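Local coordinates for protein inositol-3-phosphate synthase (Caenorhabditis elegans, PDB 1VKO) that binds nicotinamide-adenine-dinucleotide in a Rossmann-type domain, as a four-chain enzyme of the myo-inositol-1-phosphate synthase family, at residues A[85-91]-A[172-176]; A[80-84]-A[246-250]; A[97-103]-A[183-188]. All blocks are in the same frame, centred on the assembly; numbering follows the deposited sequence.

Interaction 1. Residues A[85-91]-A[172-176]. With K (potassium ion), chain B; NAD (nicotinamide-adenine-dinucleotide), chain G.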
loop_
_atom_site.group_PDB
_atom_site.type_symbol
_atom_site.label_atom_id
_atom_site.label_comp_id
_atom_site.label_asym_id
_atom_site.label_seq_id
_atom_site.Cartn_x
_atom_site.Cartn_y
_atom_site.Cartn_z
ATOM N N GLY A 85 -0.348 -29.353 19.814
ATOM C CA GLY A 85 -0.441 -29.808 18.425
ATOM C C GLY A 85 -0.845 -28.749 17.435
ATOM O O GLY A 85 -1.065 -29.055 16.269
ATOM N N GLY A 86 -0.932 -27.497 17.885
ATOM C CA GLY A 86 -1.370 -26.378 17.005
ATOM C C GLY A 86 -0.280 -25.886 16.076
ATOM O O GLY A 86 0.782 -26.524 15.971
ATOM N N ASN A 87 -0.538 -24.772 15.380
ATOM C CA ASN A 87 0.497 -24.153 14.556
ATOM C C ASN A 87 1.686 -23.718 15.398
ATOM O O ASN A 87 2.805 -24.119 15.110
ATOM C CB ASN A 87 -0.021 -22.960 13.725
ATOM C CG ASN A 87 -0.859 -23.380 12.552
ATOM O OD1 ASN A 87 -1.513 -24.431 12.574
ATOM N ND2 ASN A 87 -0.873 -22.553 11.517
ATOM N N ASN A 88 1.448 -22.872 16.412
ATOM C CA ASN A 88 2.540 -22.407 17.296
ATOM C C ASN A 88 3.217 -23.582 17.998
ATOM O O ASN A 88 4.427 -23.742 17.943
ATOM C CB ASN A 88 2.039 -21.361 18.301
ATOM C CG ASN A 88 1.484 -20.109 17.597
ATOM O OD1 ASN A 88 1.795 -19.892 16.437
ATOM N ND2 ASN A 88 0.667 -19.294 18.288
ATOM N N GLY A 89 2.424 -24.425 18.644
ATOM C CA GLY A 89 2.971 -25.544 19.384
ATOM C C GLY A 89 3.892 -26.386 18.519
ATOM O O GLY A 89 5.041 -26.599 18.894
ATOM N N SER A 90 3.414 -26.895 17.381
ATOM C CA SER A 90 4.207 -27.887 16.629
ATOM C C SER A 90 5.445 -27.200 16.040
ATOM O O SER A 90 6.495 -27.805 15.854
ATOM C CB SER A 90 3.375 -28.525 15.524
ATOM O OG SER A 90 2.914 -27.530 14.612
ATOM N N THR A 91 5.321 -25.908 15.772
ATOM C CA THR A 91 6.442 -25.140 15.256
ATOM C C THR A 91 7.490 -24.862 16.321
ATOM O O THR A 91 8.679 -24.972 16.042
ATOM C CB THR A 91 5.936 -23.822 14.633
ATOM O OG1 THR A 91 5.183 -24.135 13.459
ATOM C CG2 THR A 91 7.100 -22.990 14.116
ATOM N N ARG A 172 -0.409 -30.141 8.893
ATOM C CA ARG A 172 -1.607 -29.361 9.173
ATOM C C ARG A 172 -1.242 -27.901 9.127
ATOM O O ARG A 172 -1.919 -27.145 8.484
ATOM C CB ARG A 172 -2.135 -29.709 10.568
ATOM C CG ARG A 172 -3.564 -29.349 10.862
ATOM C CD ARG A 172 -4.196 -30.139 12.033
ATOM N NE ARG A 172 -3.303 -30.317 13.195
ATOM C CZ ARG A 172 -3.586 -31.068 14.280
ATOM N NH1 ARG A 172 -4.756 -31.699 14.361
ATOM N NH2 ARG A 172 -2.703 -31.181 15.291
ATOM N N ALA A 173 -0.158 -27.519 9.801
ATOM C CA ALA A 173 0.126 -26.110 10.071
ATOM C C ALA A 173 0.614 -25.369 8.825
ATOM O O ALA A 173 0.248 -24.195 8.601
ATOM C CB ALA A 173 1.135 -26.007 11.185
ATOM N N LYS A 174 1.420 -26.053 7.997
ATOM C CA LYS A 174 1.898 -25.491 6.706
ATOM C C LYS A 174 2.907 -24.366 6.928
ATOM O O LYS A 174 2.928 -23.401 6.169
ATOM C CB LYS A 174 0.729 -24.962 5.839
ATOM C CG LYS A 174 -0.336 -26.004 5.503
ATOM C CD LYS A 174 -1.255 -25.537 4.409
ATOM C CE LYS A 174 -2.541 -24.891 4.914
ATOM N NZ LYS A 174 -3.502 -25.914 5.419
ATOM N N VAL A 175 3.714 -24.483 7.975
ATOM C CA VAL A 175 4.751 -23.501 8.295
ATOM C C VAL A 175 6.135 -23.853 7.716
ATOM O O VAL A 175 6.752 -23.049 6.996
ATOM C CB VAL A 175 4.838 -23.311 9.841
ATOM C CG1 VAL A 175 5.774 -22.181 10.207
ATOM C CG2 VAL A 175 3.443 -23.018 10.402
ATOM N N PHE A 176 6.641 -25.045 8.034
ATOM C CA PHE A 176 7.930 -25.464 7.524
ATOM C C PHE A 176 7.748 -25.931 6.086
ATOM O O PHE A 176 6.740 -26.549 5.737
ATOM C CB PHE A 176 8.468 -26.643 8.337
ATOM C CG PHE A 176 8.672 -26.340 9.802
ATOM C CD1 PHE A 176 9.628 -25.439 10.220
ATOM C CD2 PHE A 176 7.931 -26.992 10.754
ATOM C CE1 PHE A 176 9.820 -25.170 11.588
ATOM C CE2 PHE A 176 8.124 -26.754 12.116
ATOM C CZ PHE A 176 9.078 -25.826 12.526
HETATM K K K B . -0.119 -19.069 14.364
HETATM P PA NAD G . -3.963 -23.384 16.270
HETATM O O1A NAD G . -5.349 -23.719 15.990
HETATM O O2A NAD G . -3.129 -23.865 15.155
HETATM O O5B NAD G . -3.596 -24.025 17.673
HETATM C C5B NAD G . -4.600 -24.331 18.594
HETATM C C4B NAD G . -4.390 -25.767 19.036
HETATM O O4B NAD G . -4.888 -25.903 20.348
HETATM C C3B NAD G . -5.146 -26.746 18.183
HETATM O O3B NAD G . -4.298 -27.882 18.121
HETATM C C2B NAD G . -6.341 -27.163 18.992
HETATM O O2B NAD G . -6.424 -28.576 18.814
HETATM C C1B NAD G . -5.867 -26.898 20.417
HETATM N N9A NAD G . -6.860 -26.653 21.495
HETATM C C8A NAD G . -8.044 -25.980 21.466
HETATM N N7A NAD G . -8.601 -26.051 22.696
HETATM C C5A NAD G . -7.816 -26.756 23.531
HETATM C C6A NAD G . -7.926 -27.160 24.873
HETATM N N6A NAD G . -8.999 -26.905 25.640
HETATM N N1A NAD G . -6.922 -27.921 25.415
HETATM C C2A NAD G . -5.853 -28.306 24.658
HETATM N N3A NAD G . -5.790 -27.940 23.353
HETATM C C4A NAD G . -6.736 -27.168 22.777
HETATM O O3 NAD G . -3.760 -21.797 16.530
HETATM P PN NAD G . -2.294 -21.197 16.698
HETATM O O1N NAD G . -1.421 -22.303 17.173
HETATM O O2N NAD G . -1.959 -20.506 15.450
HETATM O O5D NAD G . -2.370 -20.188 17.965
HETATM C C5D NAD G . -2.990 -20.583 19.176
HETATM C C4D NAD G . -3.452 -19.410 20.063
HETATM O O4D NAD G . -2.433 -18.447 20.175
HETATM C C3D NAD G . -4.690 -18.675 19.537
HETATM O O3D NAD G . -5.520 -18.367 20.622
HETATM C C2D NAD G . -4.139 -17.348 19.080
HETATM O O2D NAD G . -5.028 -16.249 19.191
HETATM C C1D NAD G . -2.999 -17.162 20.043
HETATM N N1N NAD G . -2.147 -16.139 19.447
HETATM C C2N NAD G . -1.543 -16.371 18.251
HETATM C C3N NAD G . -0.768 -15.378 17.696
HETATM C C7N NAD G . 0.155 -15.804 16.618
HETATM O O7N NAD G . 0.036 -17.158 16.221
HETATM N N7N NAD G . 1.038 -14.937 16.107
HETATM C C4N NAD G . -0.580 -14.146 18.353
HETATM C C5N NAD G . -1.216 -13.926 19.555
HETATM C C6N NAD G . -2.018 -14.939 20.102
HETATM O O HOH W 1 -1.103 -27.962 13.535
HETATM O O HOH W 2 -2.140 -17.386 13.759
#
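Ala-173 points its methyl group at the first turn of helix 87-100, where its CB lies 3.4 Å from Asn-87 OD1 and 4.2 Å from Ser-90 OG; the nearest CA pair, Asn-87 to Ala-173, is 4.9 Å apart. One turn along, Val-175 CG2 reaches Thr-91 OG1 at 3.7 Å, and the Phe-176 ring meets Thr-91 with its CZ 3.6 Å from the backbone O and 3.8 Å from CG2, the carbonyl oxygen lying near the ring plane. Lys-174, the first residue past helix 168-173, has positive phi (70°) and so turns the chain toward these last two contacts. Segment 85-91 is the glycine-rich turn and helix start of a Rossmann dinucleotide site. Gly-86 is the N-cap, and a CB there would come within 2.1 Å of NAD O5B, so glycine lets the cofactor approach. The backbone amides at the helix start hold the diphosphate of NAD: Asn-87 N to O2A at 2.8 Å and Asn-88 N to O1N at 3.0 Å, both at 166°. Asn-88 OD1 also binds potassium at 2.9 Å, an ion also bound by NAD O2N, NAD O7N, a water and Ser-441 OG, while Asn-87 ND2 is hydrogen-bonded to Asp-412. At the opening of the turn, Arg-172 NH2 donates to Gly-85 O (2.9 Å, 132°), and a water bridges that same oxygen to Arg-172 NE.

Interaction 2. Residues A[80-84]-A[246-250]. With NAD (nicotinamide-adenine-dinucleotide), chain G.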
loop_
_atom_site.group_PDB
_atom_site.type_symbol
_atom_site.label_atom_id
_atom_site.label_comp_id
_atom_site.label_asym_id
_atom_site.label_seq_id
_atom_site.Cartn_x
_atom_site.Cartn_y
_atom_site.Cartn_z
ATOM N N LEU A 80 5.403 -27.042 29.248
ATOM C CA LEU A 80 4.189 -27.736 28.877
ATOM C C LEU A 80 3.224 -26.824 28.147
ATOM O O LEU A 80 2.705 -25.845 28.729
ATOM C CB LEU A 80 3.472 -28.285 30.124
ATOM C CG LEU A 80 4.107 -29.393 30.936
ATOM C CD1 LEU A 80 3.609 -29.333 32.386
ATOM C CD2 LEU A 80 3.799 -30.722 30.298
ATOM N N LEU A 81 2.911 -27.158 26.897
ATOM C CA LEU A 81 2.051 -26.241 26.133
ATOM C C LEU A 81 0.671 -26.777 26.036
ATOM O O LEU A 81 0.467 -27.955 25.718
ATOM C CB LEU A 81 2.617 -25.969 24.738
ATOM C CG LEU A 81 4.083 -25.506 24.664
ATOM C CD1 LEU A 81 4.596 -25.310 23.252
ATOM C CD2 LEU A 81 4.254 -24.221 25.438
ATOM N N VAL A 82 -0.288 -25.923 26.301
ATOM C CA VAL A 82 -1.667 -26.271 25.992
ATOM C C VAL A 82 -1.926 -25.843 24.573
ATOM O O VAL A 82 -1.645 -24.689 24.184
ATOM C CB VAL A 82 -2.658 -25.655 26.968
ATOM C CG1 VAL A 82 -4.016 -26.320 26.810
ATOM C CG2 VAL A 82 -2.128 -25.804 28.405
ATOM N N GLY A 83 -2.435 -26.781 23.788
ATOM C CA GLY A 83 -2.471 -26.611 22.345
ATOM C C GLY A 83 -1.129 -27.042 21.755
ATOM O O GLY A 83 -0.621 -26.412 20.854
ATOM N N LEU A 84 -0.544 -28.116 22.266
ATOM C CA LEU A 84 0.788 -28.578 21.810
ATOM C C LEU A 84 0.803 -28.939 20.343
ATOM O O LEU A 84 1.847 -28.832 19.692
ATOM C CB LEU A 84 1.278 -29.779 22.623
ATOM C CG LEU A 84 2.591 -30.478 22.206
ATOM C CD1 LEU A 84 3.820 -29.595 22.486
ATOM C CD2 LEU A 84 2.797 -31.843 22.892
ATOM N N LEU A 246 2.174 -23.185 29.591
ATOM C CA LEU A 246 1.881 -22.058 28.712
ATOM C C LEU A 246 0.737 -22.387 27.772
ATOM O O LEU A 246 0.741 -23.433 27.088
ATOM C CB LEU A 246 3.145 -21.645 27.929
ATOM C CG LEU A 246 3.076 -20.425 27.018
ATOM C CD1 LEU A 246 4.437 -19.642 26.966
ATOM C CD2 LEU A 246 2.601 -20.850 25.617
ATOM N N TRP A 247 -0.244 -21.486 27.755
ATOM C CA TRP A 247 -1.409 -21.623 26.927
ATOM C C TRP A 247 -1.190 -21.036 25.522
ATOM O O TRP A 247 -1.032 -19.801 25.331
ATOM C CB TRP A 247 -2.600 -20.930 27.604
ATOM C CG TRP A 247 -3.858 -21.077 26.814
ATOM C CD1 TRP A 247 -4.208 -20.390 25.677
ATOM C CD2 TRP A 247 -4.928 -21.993 27.074
ATOM N NE1 TRP A 247 -5.429 -20.826 25.220
ATOM C CE2 TRP A 247 -5.896 -21.810 26.052
ATOM C CE3 TRP A 247 -5.168 -22.971 28.066
ATOM C CZ2 TRP A 247 -7.093 -22.542 26.009
ATOM C CZ3 TRP A 247 -6.323 -23.726 27.991
ATOM C CH2 TRP A 247 -7.290 -23.487 26.980
ATOM N N THR A 248 -1.234 -21.923 24.546
ATOM C CA THR A 248 -1.185 -21.563 23.149
ATOM C C THR A 248 -2.181 -22.451 22.375
ATOM O O THR A 248 -1.927 -22.862 21.234
ATOM C CB THR A 248 0.268 -21.660 22.574
ATOM O OG1 THR A 248 0.245 -21.335 21.181
ATOM C CG2 THR A 248 0.858 -23.114 22.602
ATOM N N ALA A 249 -3.308 -22.747 23.026
ATOM C CA ALA A 249 -4.482 -23.350 22.393
ATOM C C ALA A 249 -5.504 -22.274 21.933
ATOM O O ALA A 249 -5.261 -21.099 22.051
ATOM C CB ALA A 249 -5.139 -24.326 23.380
ATOM N N ASN A 250 -6.640 -22.677 21.388
ATOM C CA ASN A 250 -7.557 -21.712 20.810
ATOM C C ASN A 250 -8.069 -20.726 21.822
ATOM O O ASN A 250 -8.227 -21.026 23.009
ATOM C CB ASN A 250 -8.709 -22.379 20.070
ATOM C CG ASN A 250 -8.232 -23.095 18.822
ATOM O OD1 ASN A 250 -7.984 -24.314 18.853
ATOM N ND2 ASN A 250 -7.979 -22.324 17.741
HETATM P PA NAD G . -3.963 -23.384 16.270
HETATM O O1A NAD G . -5.349 -23.719 15.990
HETATM O O2A NAD G . -3.129 -23.865 15.155
HETATM O O5B NAD G . -3.596 -24.025 17.673
HETATM C C5B NAD G . -4.600 -24.331 18.594
HETATM C C4B NAD G . -4.390 -25.767 19.036
HETATM O O4B NAD G . -4.888 -25.903 20.348
HETATM C C3B NAD G . -5.146 -26.746 18.183
HETATM O O3B NAD G . -4.298 -27.882 18.121
HETATM C C2B NAD G . -6.341 -27.163 18.992
HETATM O O2B NAD G . -6.424 -28.576 18.814
HETATM C C1B NAD G . -5.867 -26.898 20.417
HETATM N N9A NAD G . -6.860 -26.653 21.495
HETATM C C8A NAD G . -8.044 -25.980 21.466
HETATM N N7A NAD G . -8.601 -26.051 22.696
HETATM C C5A NAD G . -7.816 -26.756 23.531
HETATM C C6A NAD G . -7.926 -27.160 24.873
HETATM N N6A NAD G . -8.999 -26.905 25.640
HETATM N N1A NAD G . -6.922 -27.921 25.415
HETATM C C2A NAD G . -5.853 -28.306 24.658
HETATM N N3A NAD G . -5.790 -27.940 23.353
HETATM C C4A NAD G . -6.736 -27.168 22.777
HETATM O O3 NAD G . -3.760 -21.797 16.530
HETATM P PN NAD G . -2.294 -21.197 16.698
HETATM O O1N NAD G . -1.421 -22.303 17.173
HETATM O O2N NAD G . -1.959 -20.506 15.450
HETATM O O5D NAD G . -2.370 -20.188 17.965
HETATM C C5D NAD G . -2.990 -20.583 19.176
HETATM C C4D NAD G . -3.452 -19.410 20.063
HETATM O O4D NAD G . -2.433 -18.447 20.175
HETATM C C3D NAD G . -4.690 -18.675 19.537
HETATM O O3D NAD G . -5.520 -18.367 20.622
HETATM C C2D NAD G . -4.139 -17.348 19.080
HETATM O O2D NAD G . -5.028 -16.249 19.191
HETATM C C1D NAD G . -2.999 -17.162 20.043
HETATM N N1N NAD G . -2.147 -16.139 19.447
HETATM C C2N NAD G . -1.543 -16.371 18.251
HETATM C C3N NAD G . -0.768 -15.378 17.696
HETATM C C7N NAD G . 0.155 -15.804 16.618
HETATM O O7N NAD G . 0.036 -17.158 16.221
HETATM N N7N NAD G . 1.038 -14.937 16.107
HETATM C C4N NAD G . -0.580 -14.146 18.353
HETATM C C5N NAD G . -1.216 -13.926 19.555
HETATM C C6N NAD G . -2.018 -14.939 20.102
HETATM O O HOH W 3 -0.605 -24.326 19.288
#
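Val-82 is the apolar centre: its CG1 packs 3.7 Å from Trp-247 CZ3 and 4.1 Å from Ala-249 CB, and lies 3.5 Å from C2A of the NAD adenine. On the other sheet face, Leu-81 CD2 meets Leu-246 CB at 3.8 Å. Between these faces the backbones run parallel, their end-to-end directions 15° apart, with bridges pairing Leu-81 with Leu-246 and Val-82 with Trp-247. Three hydrogen bonds of 2.8 Å fix this register: Leu-246 N to Leu-80 O, Val-82 N to Leu-246 O, and Thr-248 N to Val-82 O. Past the strand ends, Gly-83 adopts phi/psi 84/40 beside Ala-249, where a CB would fall 2.5 Å from Ala-249 CA; the position therefore demands glycine. A water contacts Gly-83 O (2.6 Å) and Thr-248 O (2.8 Å), and NAD O3D donates to Ala-249 O at 3.1 Å. The cofactor lies at the C-terminal ends of the parallel strands, as in Rossmann folds. Strand 77-82 lies between 154-159 and 242-247 in the parallel sheet, Leu-81 bonding through its backbone to Ser-157 and Trp-159, while strand 295-298 flanks 242-247 and Phe-285 of helix 281-291 touches both Val-82 and Trp-247.

Interaction 3. Residues A[97-103]-A[183-188]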
loop_
_atom_site.group_PDB
_atom_site.type_symbol
_atom_site.label_atom_id
_atom_site.label_comp_id
_atom_site.label_asym_id
_atom_site.label_seq_id
_atom_site.Cartn_x
_atom_site.Cartn_y
_atom_site.Cartn_z
ATOM N N PHE A 97 14.219 -28.739 17.720
ATOM C CA PHE A 97 14.914 -29.885 17.120
ATOM C C PHE A 97 15.757 -29.422 15.966
ATOM O O PHE A 97 16.900 -29.816 15.822
ATOM C CB PHE A 97 13.899 -30.898 16.601
ATOM C CG PHE A 97 13.318 -31.772 17.677
ATOM C CD1 PHE A 97 14.147 -32.349 18.659
ATOM C CD2 PHE A 97 11.959 -32.049 17.702
ATOM C CE1 PHE A 97 13.606 -33.154 19.650
ATOM C CE2 PHE A 97 11.416 -32.875 18.682
ATOM C CZ PHE A 97 12.227 -33.418 19.659
ATOM N N ALA A 98 15.169 -28.563 15.141
ATOM C CA ALA A 98 15.786 -28.124 13.931
ATOM C C ALA A 98 17.049 -27.377 14.264
ATOM O O ALA A 98 18.064 -27.575 13.605
ATOM C CB ALA A 98 14.825 -27.270 13.150
ATOM N N ASN A 99 17.011 -26.525 15.289
ATOM C CA ASN A 99 18.255 -25.860 15.754
ATOM C C ASN A 99 19.277 -26.774 16.457
ATOM O O ASN A 99 20.477 -26.565 16.329
ATOM C CB ASN A 99 17.955 -24.646 16.626
ATOM C CG ASN A 99 17.513 -23.463 15.821
ATOM O OD1 ASN A 99 18.313 -22.563 15.516
ATOM N ND2 ASN A 99 16.229 -23.443 15.463
ATOM N N GLN A 100 18.806 -27.768 17.195
ATOM C CA GLN A 100 19.696 -28.750 17.835
ATOM C C GLN A 100 20.556 -29.472 16.811
ATOM O O GLN A 100 21.767 -29.618 16.999
ATOM C CB GLN A 100 18.881 -29.769 18.609
ATOM C CG GLN A 100 18.416 -29.320 19.987
ATOM C CD GLN A 100 17.394 -30.267 20.590
ATOM O OE1 GLN A 100 16.716 -30.985 19.867
ATOM N NE2 GLN A 100 17.242 -30.233 21.918
ATOM N N TYR A 101 19.943 -29.883 15.700
ATOM C CA TYR A 101 20.646 -30.606 14.646
ATOM C C TYR A 101 21.129 -29.751 13.493
ATOM O O TYR A 101 21.630 -30.283 12.498
ATOM C CB TYR A 101 19.752 -31.710 14.115
ATOM C CG TYR A 101 19.485 -32.741 15.177
ATOM C CD1 TYR A 101 18.406 -32.611 16.041
ATOM C CD2 TYR A 101 20.343 -33.825 15.350
ATOM C CE1 TYR A 101 18.169 -33.545 17.037
ATOM C CE2 TYR A 101 20.111 -34.779 16.347
ATOM C CZ TYR A 101 19.028 -34.622 17.183
ATOM O OH TYR A 101 18.787 -35.542 18.158
ATOM N N ALA A 102 20.964 -28.431 13.607
ATOM C CA ALA A 102 21.401 -27.511 12.564
ATOM C C ALA A 102 20.878 -27.894 11.173
ATOM O O ALA A 102 21.630 -27.935 10.187
ATOM C CB ALA A 102 22.913 -27.419 12.567
ATOM N N MET A 103 19.572 -28.141 11.086
ATOM C CA MET A 103 18.962 -28.564 9.828
ATOM C C MET A 103 18.946 -27.466 8.783
ATOM O O MET A 103 18.749 -26.280 9.095
ATOM C CB MET A 103 17.570 -29.150 10.043
ATOM C CG MET A 103 17.447 -30.082 11.266
ATOM S SD MET A 103 15.968 -31.114 11.245
ATOM C CE MET A 103 16.267 -32.288 12.542
ATOM N N LYS A 183 12.839 -33.969 7.275
ATOM C CA LYS A 183 13.966 -34.048 8.186
ATOM C C LYS A 183 13.517 -34.145 9.635
ATOM O O LYS A 183 14.116 -34.893 10.429
ATOM C CB LYS A 183 14.859 -32.811 7.994
ATOM C CG LYS A 183 15.779 -32.930 6.773
ATOM C CD LYS A 183 16.540 -31.653 6.498
ATOM C CE LYS A 183 17.678 -31.950 5.554
ATOM N NZ LYS A 183 18.735 -30.901 5.577
ATOM N N LEU A 184 12.472 -33.377 9.999
ATOM C CA LEU A 184 11.950 -33.387 11.375
ATOM C C LEU A 184 11.049 -34.572 11.730
ATOM O O LEU A 184 10.744 -34.795 12.906
ATOM C CB LEU A 184 11.252 -32.100 11.692
ATOM C CG LEU A 184 12.088 -30.842 11.889
ATOM C CD1 LEU A 184 11.103 -29.797 11.855
ATOM C CD2 LEU A 184 12.776 -30.861 13.254
ATOM N N ARG A 185 10.667 -35.358 10.728
ATOM C CA ARG A 185 9.743 -36.474 10.917
ATOM C C ARG A 185 10.108 -37.487 12.063
ATOM O O ARG A 185 9.266 -37.764 12.920
ATOM C CB ARG A 185 9.485 -37.188 9.573
ATOM C CG ARG A 185 8.878 -38.569 9.705
ATOM C CD ARG A 185 8.172 -39.065 8.438
ATOM N NE ARG A 185 7.034 -39.937 8.769
ATOM C CZ ARG A 185 6.262 -40.560 7.882
ATOM N NH1 ARG A 185 6.489 -40.409 6.592
ATOM N NH2 ARG A 185 5.261 -41.343 8.284
ATOM N N PRO A 186 11.322 -38.043 12.099
ATOM C CA PRO A 186 11.648 -39.027 13.151
ATOM C C PRO A 186 11.715 -38.424 14.571
ATOM O O PRO A 186 11.836 -39.160 15.552
ATOM C CB PRO A 186 13.011 -39.553 12.718
ATOM C CG PRO A 186 13.602 -38.468 11.946
ATOM C CD PRO A 186 12.465 -37.823 11.188
ATOM N N PHE A 187 11.616 -37.099 14.682
ATOM C CA PHE A 187 11.637 -36.462 15.991
ATOM C C PHE A 187 10.217 -36.089 16.446
ATOM O O PHE A 187 9.863 -36.228 17.622
ATOM C CB PHE A 187 12.525 -35.219 15.977
ATOM C CG PHE A 187 13.948 -35.470 15.537
ATOM C CD1 PHE A 187 14.305 -35.359 14.196
ATOM C CD2 PHE A 187 14.942 -35.775 16.475
ATOM C CE1 PHE A 187 15.618 -35.569 13.775
ATOM C CE2 PHE A 187 16.245 -35.977 16.068
ATOM C CZ PHE A 187 16.589 -35.877 14.712
ATOM N N MET A 188 9.410 -35.630 15.498
ATOM C CA MET A 188 8.103 -35.076 15.784
ATOM C C MET A 188 7.059 -36.131 15.748
ATOM O O MET A 188 6.107 -36.076 16.530
ATOM C CB MET A 188 7.736 -34.048 14.731
ATOM C CG MET A 188 8.638 -32.905 14.700
ATOM S SD MET A 188 8.389 -31.816 16.108
ATOM C CE MET A 188 7.037 -30.779 15.479
#
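An aromatic cluster of Phe-97, Tyr-101 and Phe-187 joins the C-terminal end of helix 87-100, the helix that follows the first Rossmann strand, to the end of helix 178-188. Phe-187 CB sits over the Phe-97 ring, 3.8 Å from its centroid and 16° off the normal, a CH-pi contact. The Phe-187 ring is oblique to both partners: its centroid is 5.3 Å from that of Phe-97 with planes at 35°, and 4.6 Å from that of Tyr-101 with planes at 45°. Met-188 SD adds a Met-aromatic contact at the edge of Phe-97, 5.1 Å from the centroid. A Schellman motif at Ala-102 closes the first helix, and Met-103 beyond it points back to the second, placing CE 3.6 Å from Phe-187 CE1 and SD 3.8 Å from Leu-184 CD2. Leu-184 CD2 also lies 3.5 Å from Phe-97 CB. With 412 Å² buried, the contact, at the helix end and the turn after it, rests on apolar and aromatic packing, with no polar pair across it.

How the interactions relate
Strand 77-82 of interaction 2 runs through the glycine-rich turn into helix 87-100, whose start serves interaction 1 and whose end serves interaction 3. Interactions 1 and 2, with centres 12 Å apart, touch where Asn-88 CB lies 3.4 Å from Thr-248 OG1, and both line the NAD pocket: interaction 1 at the diphosphate of NAD and potassium, interaction 2 from the adenine to O3D of the nicotinamide ribose. Interactions 1 and 3, centres 14 Å apart, meet through Ser-90 O and Met-188 CE at 3.0 Å; their partner helices, 168-173 and 178-188, are also consecutive. Interaction 3 is structural, the side chain of Met-188 standing about 12 Å from NAD, and its nearest atoms stay about 7 Å from interaction 2.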